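Local coordinates for protein beta-N-acetylhexosaminidase (Bacteroides fragilis, PDB 4PYS) that probably removes terminal N-acetylhexosamine residues from glycoconjugates by hydrolysis, as a family 20 glycoside hydrolase with a TIM-barrel catalytic domain, at residues Q320-F323 against S324-A328; H165-L168 against T169-L172. One frame throughout, in Å; residues are numbered along the deposited sequence.

Interaction 1: residues Q320-F323 against S324-A328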
loop_
_atom_site.group_PDB
_atom_site.type_symbol
_atom_site.label_atom_id
_atom_site.label_comp_id
_atom_site.label_asym_id
_atom_site.label_seq_id
_atom_site.Cartn_x
_atom_site.Cartn_y
_atom_site.Cartn_z
ATOM N N GLN A 320 12.679 -5.409 -23.116
ATOM C CA GLN A 320 12.141 -4.882 -21.869
ATOM C C GLN A 320 12.331 -5.908 -20.754
ATOM O O GLN A 320 12.652 -5.553 -19.621
ATOM C CB GLN A 320 10.669 -4.488 -22.017
ATOM C CG GLN A 320 10.277 -3.341 -21.086
ATOM C CD GLN A 320 8.783 -3.235 -20.851
ATOM O OE1 GLN A 320 8.002 -3.099 -21.791
ATOM N NE2 GLN A 320 8.379 -3.286 -19.584
ATOM N N LEU A 321 12.148 -7.182 -21.090
ATOM C CA LEU A 321 12.414 -8.275 -20.157
ATOM C C LEU A 321 13.886 -8.309 -19.743
ATOM O O LEU A 321 14.202 -8.430 -18.557
ATOM C CB LEU A 321 12.020 -9.615 -20.777
ATOM C CG LEU A 321 10.523 -9.889 -20.864
ATOM C CD1 LEU A 321 10.228 -11.216 -21.544
ATOM C CD2 LEU A 321 9.982 -9.897 -19.475
ATOM N N TRP A 322 14.776 -8.213 -20.726
ATOM C CA TRP A 322 16.213 -8.171 -20.461
ATOM C C TRP A 322 16.547 -7.012 -19.533
ATOM O O TRP A 322 17.264 -7.178 -18.547
ATOM C CB TRP A 322 17.005 -8.033 -21.762
ATOM C CG TRP A 322 18.490 -7.887 -21.542
ATOM C CD1 TRP A 322 19.398 -8.892 -21.364
ATOM C CD2 TRP A 322 19.233 -6.661 -21.482
ATOM N NE1 TRP A 322 20.661 -8.366 -21.198
ATOM C CE2 TRP A 322 20.584 -7.000 -21.264
ATOM C CE3 TRP A 322 18.886 -5.310 -21.588
ATOM C CZ2 TRP A 322 21.587 -6.035 -21.150
ATOM C CZ3 TRP A 322 19.883 -4.355 -21.475
ATOM C CH2 TRP A 322 21.215 -4.723 -21.259
ATOM N N PHE A 323 16.013 -5.839 -19.857
ATOM C CA PHE A 323 16.192 -4.658 -19.031
ATOM C C PHE A 323 15.653 -4.873 -17.612
ATOM O O PHE A 323 16.325 -4.563 -16.627
ATOM C CB PHE A 323 15.502 -3.457 -19.676
ATOM C CG PHE A 323 15.456 -2.251 -18.791
ATOM C CD1 PHE A 323 16.537 -1.383 -18.732
ATOM C CD2 PHE A 323 14.338 -1.992 -18.003
ATOM C CE1 PHE A 323 16.505 -0.278 -17.906
ATOM C CE2 PHE A 323 14.299 -0.889 -17.176
ATOM C CZ PHE A 323 15.386 -0.028 -17.129
ATOM N N SER A 324 14.434 -5.391 -17.514
ATOM C CA SER A 324 13.830 -5.665 -16.220
ATOM C C SER A 324 14.676 -6.671 -15.455
ATOM O O SER A 324 14.848 -6.566 -14.245
ATOM C CB SER A 324 12.410 -6.202 -16.397
ATOM O OG SER A 324 11.573 -5.221 -16.973
ATOM N N ALA A 325 15.216 -7.643 -16.176
ATOM C CA ALA A 325 16.070 -8.654 -15.569
ATOM C C ALA A 325 17.343 -8.043 -14.976
ATOM O O ALA A 325 17.752 -8.404 -13.872
ATOM C CB ALA A 325 16.422 -9.725 -16.589
ATOM N N ARG A 326 17.967 -7.123 -15.709
ATOM C CA ARG A 326 19.188 -6.475 -15.230
ATOM C C ARG A 326 18.938 -5.679 -13.948
ATOM O O ARG A 326 19.756 -5.699 -13.026
ATOM C CB ARG A 326 19.784 -5.556 -16.300
ATOM C CG ARG A 326 20.227 -6.246 -17.586
ATOM C CD ARG A 326 21.174 -7.415 -17.331
ATOM N NE ARG A 326 20.532 -8.679 -17.680
ATOM C CZ ARG A 326 20.553 -9.769 -16.919
ATOM N NH1 ARG A 326 21.203 -9.762 -15.763
ATOM N NH2 ARG A 326 19.930 -10.870 -17.314
HETATM N N MSE A 327 17.803 -4.982 -13.888
HETATM C CA MSE A 327 17.494 -4.169 -12.719
HETATM C C MSE A 327 17.115 -5.043 -11.531
HETATM O O MSE A 327 17.475 -4.749 -10.398
HETATM C CB MSE A 327 16.353 -3.191 -13.012
HETATM C CG MSE A 327 16.596 -2.291 -14.209
HETATM SE SE MSE A 327 18.214 -1.219 -14.146
HETATM C CE MSE A 327 18.306 -0.688 -12.330
ATOM N N ALA A 328 16.365 -6.105 -11.790
ATOM C CA ALA A 328 16.003 -7.036 -10.735
ATOM C C ALA A 328 17.257 -7.734 -10.206
ATOM O O ALA A 328 17.391 -7.956 -9.004
ATOM C CB ALA A 328 14.995 -8.045 -11.241
#

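Interaction 2: residues H165-L168 against T169-L172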
loop_
_atom_site.group_PDB
_atom_site.type_symbol
_atom_site.label_atom_id
_atom_site.label_comp_id
_atom_site.label_asym_id
_atom_site.label_seq_id
_atom_site.Cartn_x
_atom_site.Cartn_y
_atom_site.Cartn_z
ATOM N N HIS A 165 2.290 1.336 -0.650
ATOM C CA HIS A 165 2.987 1.323 -1.939
ATOM C C HIS A 165 2.959 2.754 -2.462
ATOM O O HIS A 165 1.891 3.310 -2.704
ATOM C CB HIS A 165 2.220 0.337 -2.836
ATOM C CG HIS A 165 2.658 0.294 -4.264
ATOM N ND1 HIS A 165 2.045 -0.525 -5.189
ATOM C CD2 HIS A 165 3.627 0.961 -4.939
ATOM C CE1 HIS A 165 2.605 -0.355 -6.372
ATOM N NE2 HIS A 165 3.575 0.538 -6.247
ATOM N N TRP A 166 4.134 3.370 -2.590
ATOM C CA TRP A 166 4.220 4.795 -2.889
ATOM C C TRP A 166 4.680 4.973 -4.338
ATOM O O TRP A 166 5.848 4.769 -4.652
ATOM C CB TRP A 166 5.219 5.462 -1.929
ATOM C CG TRP A 166 5.046 6.949 -1.765
ATOM C CD1 TRP A 166 4.079 7.737 -2.325
ATOM C CD2 TRP A 166 5.872 7.820 -0.978
ATOM N NE1 TRP A 166 4.260 9.055 -1.932
ATOM C CE2 TRP A 166 5.351 9.125 -1.104
ATOM C CE3 TRP A 166 7.007 7.621 -0.186
ATOM C CZ2 TRP A 166 5.936 10.236 -0.471
ATOM C CZ3 TRP A 166 7.582 8.718 0.453
ATOM C CH2 TRP A 166 7.049 10.012 0.296
ATOM N N HIS A 167 3.742 5.319 -5.214
ATOM C CA HIS A 167 4.006 5.438 -6.642
ATOM C C HIS A 167 4.562 6.840 -6.842
ATOM O O HIS A 167 3.806 7.810 -6.901
ATOM C CB HIS A 167 2.694 5.227 -7.420
ATOM C CG HIS A 167 2.856 5.194 -8.912
ATOM N ND1 HIS A 167 3.168 4.045 -9.607
ATOM C CD2 HIS A 167 2.719 6.169 -9.843
ATOM C CE1 HIS A 167 3.240 4.318 -10.900
ATOM N NE2 HIS A 167 2.972 5.602 -11.069
ATOM N N LEU A 168 5.888 6.937 -6.929
ATOM C CA LEU A 168 6.607 8.203 -6.814
ATOM C C LEU A 168 7.035 8.829 -8.130
ATOM O O LEU A 168 7.449 9.987 -8.152
ATOM C CB LEU A 168 7.874 8.000 -5.968
ATOM C CG LEU A 168 7.630 7.882 -4.470
ATOM C CD1 LEU A 168 8.773 7.097 -3.817
ATOM C CD2 LEU A 168 7.530 9.268 -3.874
ATOM N N THR A 169 6.981 8.072 -9.222
ATOM C CA THR A 169 7.478 8.594 -10.491
ATOM C C THR A 169 6.486 8.304 -11.590
ATOM O O THR A 169 5.895 7.226 -11.640
ATOM C CB THR A 169 8.834 7.973 -10.888
ATOM O OG1 THR A 169 8.636 6.599 -11.256
ATOM C CG2 THR A 169 9.828 8.062 -9.727
ATOM N N GLU A 170 6.309 9.282 -12.467
ATOM C CA GLU A 170 5.353 9.196 -13.560
ATOM C C GLU A 170 5.833 10.141 -14.635
ATOM O O GLU A 170 6.729 10.962 -14.386
ATOM C CB GLU A 170 3.977 9.664 -13.092
ATOM C CG GLU A 170 3.074 8.546 -12.617
ATOM C CD GLU A 170 2.727 7.600 -13.743
ATOM O OE1 GLU A 170 2.735 8.057 -14.906
ATOM O OE2 GLU A 170 2.459 6.407 -13.472
ATOM N N GLY A 171 5.239 10.054 -15.824
ATOM C CA GLY A 171 5.568 10.991 -16.889
ATOM C C GLY A 171 5.282 12.418 -16.440
ATOM O O GLY A 171 5.990 13.351 -16.801
ATOM N N LEU A 172 4.249 12.566 -15.613
ATOM C CA LEU A 172 3.797 13.873 -15.151
ATOM C C LEU A 172 4.494 14.353 -13.890
ATOM O O LEU A 172 4.154 15.415 -13.369
ATOM C CB LEU A 172 2.296 13.836 -14.867
ATOM C CG LEU A 172 1.362 14.198 -16.012
ATOM C CD1 LEU A 172 -0.073 13.848 -15.646
ATOM C CD2 LEU A 172 1.499 15.671 -16.346
#

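Interaction 1: residues Q320-F323 against S324-A328
Arg326 lays the aliphatic part of its side chain across one face of the Trp322 indole, one helical turn earlier. Its CG stands 3.8 Å from the centroid of the six-membered ring of Trp322, nearly above the centre, which makes a CH-pi contact. Trp322 has CG anti to its backbone N (chi1 176°), an orientation that turns the indole face to the arginine chain, which crosses it at about a right angle. Beyond CG the arginine chain bends, and the guanidinium plane is inclined 54° to the indole rather than stacked flat on it; NE of Arg326 lies 3.5 Å from NE1 of Trp322. The indole also meets Tyr350 edge to face. Next round the helix, Phe323 and Met327, a selenomethionine, form a second i/i+4 pair. CG of Met327 sits over one face of the phenyl ring, offset toward its rim and 3.9 Å from CZ of Phe323, while SE approaches obliquely in a Met-aromatic contact. Both pairs belong to helix 316-333 of the catalytic TIM-barrel domain, and Phe323 and Met327 pack on helix 264-280. On another side, Ser324 lies against Phe340 of strand 337-341. With OG beside its own backbone N, Ser324 grips Gln320 O twice: the amide N of Ser324 bonds at 2.8 Å and its OG at 2.9 Å from Gln320 O, the two arriving from opposite faces of the carbonyl plane.

Interaction 2: residues H165-L168 against T169-L172
The C-terminal end of strand 163-170, which follows helix 146-158 in a beta-alpha-beta unit of the TIM barrel, carries a histidine-carboxylate pair, His167 and Glu170. In barrels of this kind the C-terminal ends of the strands surround the active site; a glycerol, probably from the crystallisation liquor, lies about 5 Å from the Glu170 side chain, as such molecules often do in pockets. NE2 of His167 donates to OE2 of Glu170 at 2.6 Å, with an N-H...O angle of 157°. The carboxylate oxygen receives it through its anti lone pair, on the side away from OE1, and lies close to the imidazole plane. Ring and carboxylate planes differ by 29°, and CG of Glu170 also comes to the ring edge, 3.3 Å from NE2 of His167. A bend at chi2 (-65°) turns the glutamate chain back toward the histidine. The other ring nitrogen, ND1, is hydrogen-bonded to Glu223 OE1, the same oxygen that is bonded to His165 NE2; with both nitrogens engaged, rotation of the His167 imidazole is restrained. Trp436 meets this ring edge to face. Just past the break in the strand at Leu168, OG1 of Thr169 is hydrogen-bonded to the backbone N of Asp225. OE1 of Glu170 is hydrogen-bonded to His229 and also takes a weak bond from the backbone N of Gly171, 3.3 Å from OE1 of Glu170.

Both contacts lie in the family 20 catalytic domain, but in different layers: a barrel strand and a surrounding helix. Interaction 2 is at the end of the strand, near the presumed substrate pocket, whereas interaction 1 is within an outer helix that packs against helix 264-280. Their centres are 19 Å apart and their nearest atoms about 11 Å, so the two do not touch. The zinc ion, held by Cys242, Cys260, Cys301 and Cys304, is about 10 Å from the Phe323 side chain and takes no part in interaction 1. The bound glycerol lies on the side of interaction 2.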